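PDB 3CTP: periplasmic binding protein/LacI transcriptional regulator from Alkaliphilus metalliredigens, which binds beta-D-xylulofuranose between its two lobes and probably acts as a sugar-responsive transcriptional repressor of the LacI type. Local coordinates for residues A[105-108]-A[109-113]; A[216-219]-A[220-223]; A[294-297]-A[298-301]. All coordinates share one frame; numbering follows the deposited sequence.

In the fold
From the N terminus the chain first reaches contact 1, in helix 102-114, which connects strand 92-97 to strand 119-123 of the mixed sheet and also meets the second subunit. Contact 2, at 216-223, lies in the connection from strand 206-209 to strand 234-237 of the other, fully parallel sheet, and touches the second subunit too. Contact 3, in helix 286-302, returns to the mixed sheet, with its nearest atoms about 10 Å from those of contact 1. The three follow in series without nesting or crossing, and each closes only a local turn. Contacts 2 and 3 lie on opposite sides of the chain's centre, their centres about 39 Å apart.

Contact 1 of 3, residues A[105-108]-A[109-113]; sequences EKTY and LEVLQ
Tyr-108 and Leu-112, with Thr-107 and Val-111, make a local i to i+4 contact inside helix 102-114, which packs on the mixed sheet and also faces the second subunit. The backbone carries most of it. Four successive amides reach back to the carbonyl four residues earlier, the shortest of these bonds running from Leu-112 N to Tyr-108 O at 2.8 Å with an N-H...O angle of 168°. The same carbonyl oxygen is crowded by the Leu-112 side chain, whose CG lies 3.1 Å from Tyr-108 O; with CG beside its own backbone N (chi1 -70°), the branch is folded back over the preceding turn. Val-111 does likewise with one methyl, CG2 sitting 3.2 Å from Thr-107 O, and this methyl also comes within 4.2 Å of Thr-107 CG2. On the outer side Lys-106 and Glu-110 run side by side in the same direction, yet only the lysine's CG approaches the carboxylate, 4.0 Å from Glu-110 OE2. The ammonium group instead pairs with Glu-130. The buried carboxylate of Glu-105 is held by Ser-125, Tyr-131 and the backbone amide of Gln-126, so both of its oxygens are satisfied. Tyr-108 OH bonds to Glu-83 and to the backbone N of Leu-93, both of the second subunit; this dimer contact is a separate feature, although Tyr-108 and Leu-112 touch the sheet as well. Leu-112 rests on Ile-120, and such packing on the sheet is that of a beta-alpha-beta crossover, here linking parallel strands 92-97 and 119-123 in the periplasmic-binding-protein fold.

Contact 2 of 3, residues A[216-219]-A[220-223]; sequences VKML and EEDI
The salt bridge between Lys-217 and Glu-221 is the charged link of this local turn. Lys-217 NZ is modelled 2.5 Å from Glu-221 OE2, shorter than usual for such a pair, so the exact length is doubtful; it comes from above the carboxylate plane, 36° out of it. The two side chains pass each other at a slant. Lys-217 CG lies between its backbone N and carbonyl carbon (chi1 63°), and the chain bends at both chi3 and chi4, which brings the ammonium group round to the glutamate. At the exposed surface, Glu-221 CG lies 3.4 Å from Lys-217 O. The other carboxylate oxygen, Glu-221 OE1, lies 3.5 Å from Met-218 CA, beside the root of the methionine.

Backbone bonds define the turn. Glu-220 N donates to Lys-217 O at 2.9 Å, and Glu-221 N to Met-218 O at 3.2 Å; both are i to i+3 bonds of a 3-10 turn, and in each the donor sits well above the carbonyl plane. This short helical turn lies in the connection between strands 206-209 and 234-237 of the parallel sheet, within the periplasmic-binding-protein-like domain.

Apolar contacts reach beyond the turn. Met-218 rests on Phe-210, while its CB and CG also lie against Glu-221 OE1, each at 4.1 Å. Val-216 packs on Phe-270 and Leu-219 on Leu-274, both of the second subunit.

Contact 3 of 3, residues A[294-297]-A[298-301]; sequences IELL and IKII
Ile-301 N donates to Leu-297 O at 2.8 Å with an N-H...O angle of 166°, the shortest of four consecutive i to i+4 backbone bonds that hold this stretch of alpha-helix 286-302, which packs on the mixed sheet of the periplasmic-binding-protein fold. Among the side chains the firm ionic partner of Glu-295 is Lys-89, met through OE2. Glu-295 and Lys-299, one turn apart, are linked only through a water: Glu-295 OE1 accepts a bond of 2.7 Å from the water oxygen, which in turn takes a weak one from Lys-299 NZ. The charged atoms themselves stay 5.0 Å apart, Glu-295 OE1 to Lys-299 NZ.

The turns are also laced by side chains. Ile-298 sets CG1 beside its backbone N (chi1 -72°), which carries that branch back over the previous turn to lie 3.3 Å from Ile-294 O. There the same CG1 meets Ile-294 CG2 at 4.3 Å. Ile-294 goes on to pack against Ile-82, Tyr-85 and Ala-86 of helix 73-88, and with Leu-297 it touches Ile-121 of strand 119-123. The side chains of Leu-297 and Ile-301 cross at an angle, and Ile-301 also rests on Tyr-91, as does Ile-298. An alanine in place of Ile-301 would remove everything beyond CB, including CG1 and CD1, which would probably leave Leu-297 and Tyr-91 with a gap on that side. The crossing is made by the methyl end of Ile-301, CD1, which lies 4.0 Å from Leu-297 CG.

Contact 1 of 3, residues A[105-108]-A[109-113]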
loop_
_atom_site.group_PDB
_atom_site.type_symbol
_atom_site.label_atom_id
_atom_site.label_comp_id
_atom_site.label_asym_id
_atom_site.label_seq_id
_atom_site.Cartn_x
_atom_site.Cartn_y
_atom_site.Cartn_z
ATOM N N GLU A 105 -4.100 14.654 12.095
ATOM C CA GLU A 105 -3.253 15.659 11.453
ATOM C C GLU A 105 -2.744 16.666 12.481
ATOM O O GLU A 105 -1.560 17.024 12.497
ATOM C CB GLU A 105 -4.028 16.381 10.334
ATOM C CG GLU A 105 -3.158 17.381 9.618
ATOM C CD GLU A 105 -3.885 18.090 8.500
ATOM O OE1 GLU A 105 -5.102 17.829 8.289
ATOM O OE2 GLU A 105 -3.196 18.900 7.828
ATOM N N LYS A 106 -3.637 17.145 13.347
ATOM C CA LYS A 106 -3.205 18.108 14.360
ATOM C C LYS A 106 -2.114 17.532 15.269
ATOM O O LYS A 106 -1.127 18.200 15.616
ATOM C CB LYS A 106 -4.421 18.547 15.194
ATOM C CG LYS A 106 -4.072 19.499 16.313
ATOM C CD LYS A 106 -5.347 19.968 17.034
ATOM C CE LYS A 106 -6.244 20.827 16.139
ATOM N NZ LYS A 106 -7.525 21.239 16.855
ATOM N N THR A 107 -2.282 16.267 15.647
ATOM C CA THR A 107 -1.334 15.617 16.524
ATOM C C THR A 107 0.024 15.509 15.843
ATOM O O THR A 107 1.044 15.818 16.429
ATOM C CB THR A 107 -1.830 14.209 16.876
ATOM O OG1 THR A 107 -3.038 14.315 17.645
ATOM C CG2 THR A 107 -0.750 13.458 17.678
ATOM N N TYR A 108 0.026 15.098 14.574
ATOM C CA TYR A 108 1.310 14.950 13.873
ATOM C C TYR A 108 1.975 16.297 13.600
ATOM O O TYR A 108 3.201 16.411 13.587
ATOM C CB TYR A 108 1.174 14.093 12.586
ATOM C CG TYR A 108 1.263 12.648 12.991
ATOM C CD1 TYR A 108 2.426 12.170 13.574
ATOM C CD2 TYR A 108 0.191 11.805 12.871
ATOM C CE1 TYR A 108 2.520 10.866 14.037
ATOM C CE2 TYR A 108 0.268 10.478 13.334
ATOM C CZ TYR A 108 1.442 10.031 13.915
ATOM O OH TYR A 108 1.531 8.723 14.384
ATOM N N LEU A 109 1.170 17.330 13.383
ATOM C CA LEU A 109 1.750 18.661 13.217
ATOM C C LEU A 109 2.494 19.031 14.497
ATOM O O LEU A 109 3.606 19.565 14.456
ATOM C CB LEU A 109 0.649 19.678 12.904
ATOM C CG LEU A 109 1.029 21.136 12.640
ATOM C CD1 LEU A 109 1.962 21.257 11.444
ATOM C CD2 LEU A 109 -0.235 21.960 12.437
ATOM N N GLU A 110 1.893 18.735 15.645
ATOM C CA GLU A 110 2.524 19.084 16.927
ATOM C C GLU A 110 3.792 18.247 17.155
ATOM O O GLU A 110 4.811 18.736 17.649
ATOM C CB GLU A 110 1.540 18.886 18.086
ATOM C CG GLU A 110 0.340 19.822 18.030
ATOM C CD GLU A 110 -0.576 19.669 19.237
ATOM O OE1 GLU A 110 -0.277 18.826 20.113
ATOM O OE2 GLU A 110 -1.592 20.401 19.311
ATOM N N VAL A 111 3.706 16.967 16.816
ATOM C CA VAL A 111 4.836 16.070 17.008
ATOM C C VAL A 111 5.985 16.448 16.056
ATOM O O VAL A 111 7.153 16.508 16.464
ATOM C CB VAL A 111 4.410 14.622 16.791
ATOM C CG1 VAL A 111 5.615 13.714 16.845
ATOM C CG2 VAL A 111 3.378 14.221 17.853
ATOM N N LEU A 112 5.674 16.719 14.790
ATOM C CA LEU A 112 6.724 17.143 13.855
ATOM C C LEU A 112 7.389 18.444 14.303
ATOM O O LEU A 112 8.609 18.592 14.221
ATOM C CB LEU A 112 6.132 17.298 12.447
ATOM C CG LEU A 112 5.746 15.954 11.820
ATOM C CD1 LEU A 112 4.839 16.120 10.598
ATOM C CD2 LEU A 112 7.039 15.154 11.460
ATOM N N GLN A 113 6.599 19.409 14.763
ATOM C CA GLN A 113 7.169 20.663 15.293
ATOM C C GLN A 113 8.080 20.409 16.494
ATOM O O GLN A 113 9.158 21.009 16.614
ATOM C CB GLN A 113 6.033 21.615 15.697
ATOM C CG GLN A 113 6.442 22.771 16.582
ATOM C CD GLN A 113 5.258 23.659 16.923
ATOM O OE1 GLN A 113 4.717 23.592 18.029
ATOM N NE2 GLN A 113 4.831 24.473 15.963
#

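Contact 2 of 3, residues A[216-219]-A[220-223]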
loop_
_atom_site.group_PDB
_atom_site.type_symbol
_atom_site.label_atom_id
_atom_site.label_comp_id
_atom_site.label_asym_id
_atom_site.label_seq_id
_atom_site.Cartn_x
_atom_site.Cartn_y
_atom_site.Cartn_z
ATOM N N VAL A 216 -9.629 -1.074 4.408
ATOM C CA VAL A 216 -9.761 -2.513 4.262
ATOM C C VAL A 216 -11.203 -2.951 4.545
ATOM O O VAL A 216 -11.714 -3.886 3.913
ATOM C CB VAL A 216 -8.767 -3.239 5.161
ATOM C CG1 VAL A 216 -9.019 -4.740 5.143
ATOM C CG2 VAL A 216 -7.356 -2.926 4.654
ATOM N N LYS A 217 -11.872 -2.241 5.446
ATOM C CA LYS A 217 -13.292 -2.555 5.721
ATOM C C LYS A 217 -14.205 -2.448 4.506
ATOM O O LYS A 217 -15.267 -3.093 4.459
ATOM C CB LYS A 217 -13.838 -1.721 6.884
ATOM C CG LYS A 217 -13.853 -0.247 6.647
ATOM C CD LYS A 217 -14.412 0.438 7.900
ATOM C CE LYS A 217 -15.445 -0.467 8.568
ATOM N NZ LYS A 217 -16.772 -0.452 7.909
ATOM N N MET A 218 -13.810 -1.646 3.522
ATOM C CA MET A 218 -14.609 -1.492 2.312
ATOM C C MET A 218 -14.831 -2.837 1.645
ATOM O O MET A 218 -15.812 -3.030 0.929
ATOM C CB MET A 218 -13.899 -0.499 1.366
ATOM C CG MET A 218 -14.724 0.174 0.271
ATOM S SD MET A 218 -13.811 1.604 -0.453
ATOM C CE MET A 218 -14.274 2.945 0.662
ATOM N N LEU A 219 -13.930 -3.799 1.866
ATOM C CA LEU A 219 -14.083 -5.088 1.191
ATOM C C LEU A 219 -15.237 -5.914 1.776
ATOM O O LEU A 219 -15.649 -6.918 1.170
ATOM C CB LEU A 219 -12.762 -5.876 1.248
ATOM C CG LEU A 219 -11.594 -5.160 0.556
ATOM C CD1 LEU A 219 -10.272 -5.868 0.831
ATOM C CD2 LEU A 219 -11.811 -5.108 -0.949
ATOM N N GLU A 220 -15.743 -5.482 2.940
ATOM C CA GLU A 220 -16.860 -6.126 3.640
ATOM C C GLU A 220 -18.132 -5.272 3.589
ATOM O O GLU A 220 -19.100 -5.570 4.303
ATOM C CB GLU A 220 -16.518 -6.381 5.123
ATOM C CG GLU A 220 -15.097 -6.896 5.385
ATOM C CD GLU A 220 -14.606 -6.597 6.802
ATOM O OE1 GLU A 220 -15.452 -6.479 7.720
ATOM O OE2 GLU A 220 -13.370 -6.491 7.003
ATOM N N GLU A 221 -18.118 -4.213 2.777
ATOM C CA GLU A 221 -19.263 -3.289 2.660
ATOM C C GLU A 221 -19.943 -3.448 1.302
ATOM O O GLU A 221 -19.262 -3.629 0.289
ATOM C CB GLU A 221 -18.801 -1.848 2.848
ATOM C CG GLU A 221 -18.274 -1.616 4.258
ATOM C CD GLU A 221 -17.743 -0.229 4.476
ATOM O OE1 GLU A 221 -17.280 0.420 3.509
ATOM O OE2 GLU A 221 -17.743 0.199 5.643
ATOM N N ASP A 222 -21.270 -3.383 1.285
ATOM C CA ASP A 222 -22.048 -3.501 0.044
ATOM C C ASP A 222 -22.529 -2.139 -0.398
ATOM O O ASP A 222 -22.649 -1.233 0.422
ATOM C CB ASP A 222 -23.317 -4.308 0.305
ATOM C CG ASP A 222 -23.047 -5.738 0.721
ATOM O OD1 ASP A 222 -22.045 -6.324 0.264
ATOM O OD2 ASP A 222 -23.870 -6.280 1.493
ATOM N N ILE A 223 -22.814 -1.996 -1.692
ATOM C CA ILE A 223 -23.554 -0.838 -2.191
ATOM C C ILE A 223 -25.024 -1.251 -2.291
ATOM O O ILE A 223 -25.344 -2.334 -2.810
ATOM C CB ILE A 223 -23.027 -0.392 -3.566
ATOM C CG1 ILE A 223 -21.608 0.184 -3.424
ATOM C CG2 ILE A 223 -23.945 0.663 -4.186
ATOM C CD1 ILE A 223 -20.982 0.542 -4.755
#

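Contact 3 of 3, residues A[294-297]-A[298-301]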
loop_
_atom_site.group_PDB
_atom_site.type_symbol
_atom_site.label_atom_id
_atom_site.label_comp_id
_atom_site.label_asym_id
_atom_site.label_seq_id
_atom_site.Cartn_x
_atom_site.Cartn_y
_atom_site.Cartn_z
ATOM N N ILE A 294 9.117 18.847 -3.593
ATOM C CA ILE A 294 10.407 18.984 -2.924
ATOM C C ILE A 294 11.127 20.276 -3.353
ATOM O O ILE A 294 11.701 20.988 -2.526
ATOM C CB ILE A 294 11.255 17.748 -3.193
ATOM C CG1 ILE A 294 10.673 16.573 -2.410
ATOM C CG2 ILE A 294 12.721 18.011 -2.821
ATOM C CD1 ILE A 294 10.716 16.740 -0.893
ATOM N N GLU A 295 11.101 20.598 -4.640
ATOM C CA GLU A 295 11.737 21.828 -5.099
ATOM C C GLU A 295 11.187 23.020 -4.359
ATOM O O GLU A 295 11.947 23.876 -3.913
ATOM C CB GLU A 295 11.489 22.051 -6.591
ATOM C CG GLU A 295 12.390 21.262 -7.522
ATOM C CD GLU A 295 13.868 21.529 -7.314
ATOM O OE1 GLU A 295 14.319 22.701 -7.435
ATOM O OE2 GLU A 295 14.572 20.559 -7.046
ATOM N N LEU A 296 9.867 23.087 -4.226
ATOM C CA LEU A 296 9.243 24.264 -3.610
ATOM C C LEU A 296 9.477 24.264 -2.098
ATOM O O LEU A 296 9.754 25.313 -1.499
ATOM C CB LEU A 296 7.750 24.296 -3.915
ATOM C CG LEU A 296 7.432 24.468 -5.392
ATOM C CD1 LEU A 296 5.932 24.305 -5.650
ATOM C CD2 LEU A 296 7.899 25.874 -5.864
ATOM N N LEU A 297 9.358 23.105 -1.457
ATOM C CA LEU A 297 9.610 23.088 -0.012
ATOM C C LEU A 297 11.039 23.551 0.286
ATOM O O LEU A 297 11.281 24.312 1.238
ATOM C CB LEU A 297 9.351 21.669 0.564
ATOM C CG LEU A 297 9.512 21.563 2.084
ATOM C CD1 LEU A 297 8.507 22.461 2.787
ATOM C CD2 LEU A 297 9.347 20.088 2.512
ATOM N N ILE A 298 11.996 23.125 -0.530
ATOM C CA ILE A 298 13.380 23.527 -0.291
ATOM C C ILE A 298 13.555 25.049 -0.489
ATOM O O ILE A 298 14.323 25.704 0.225
ATOM C CB ILE A 298 14.335 22.762 -1.205
ATOM C CG1 ILE A 298 14.475 21.305 -0.777
ATOM C CG2 ILE A 298 15.704 23.464 -1.282
ATOM C CD1 ILE A 298 14.843 21.136 0.637
ATOM N N LYS A 299 12.828 25.625 -1.442
ATOM C CA LYS A 299 12.858 27.106 -1.559
ATOM C C LYS A 299 12.394 27.779 -0.282
ATOM O O LYS A 299 13.019 28.755 0.193
ATOM C CB LYS A 299 11.979 27.598 -2.727
ATOM C CG LYS A 299 12.555 27.312 -4.068
ATOM C CD LYS A 299 11.691 27.981 -5.144
ATOM C CE LYS A 299 11.902 27.316 -6.475
ATOM N NZ LYS A 299 13.257 27.600 -6.971
ATOM N N ILE A 300 11.296 27.291 0.285
ATOM C CA ILE A 300 10.779 27.880 1.507
ATOM C C ILE A 300 11.800 27.657 2.631
ATOM O O ILE A 300 12.106 28.576 3.387
ATOM C CB ILE A 300 9.396 27.328 1.931
ATOM C CG1 ILE A 300 8.339 27.475 0.821
ATOM C CG2 ILE A 300 8.900 28.019 3.210
ATOM C CD1 ILE A 300 8.065 28.906 0.447
ATOM N N ILE A 301 12.340 26.438 2.735
ATOM C CA ILE A 301 13.320 26.174 3.788
ATOM C C ILE A 301 14.498 27.130 3.713
ATOM O O ILE A 301 14.991 27.619 4.746
ATOM C CB ILE A 301 13.833 24.712 3.711
ATOM C CG1 ILE A 301 12.720 23.744 4.121
ATOM C CG2 ILE A 301 15.133 24.546 4.553
ATOM C CD1 ILE A 301 13.083 22.268 3.816
HETATM O O HOH W 1 13.197 24.777 -8.679
#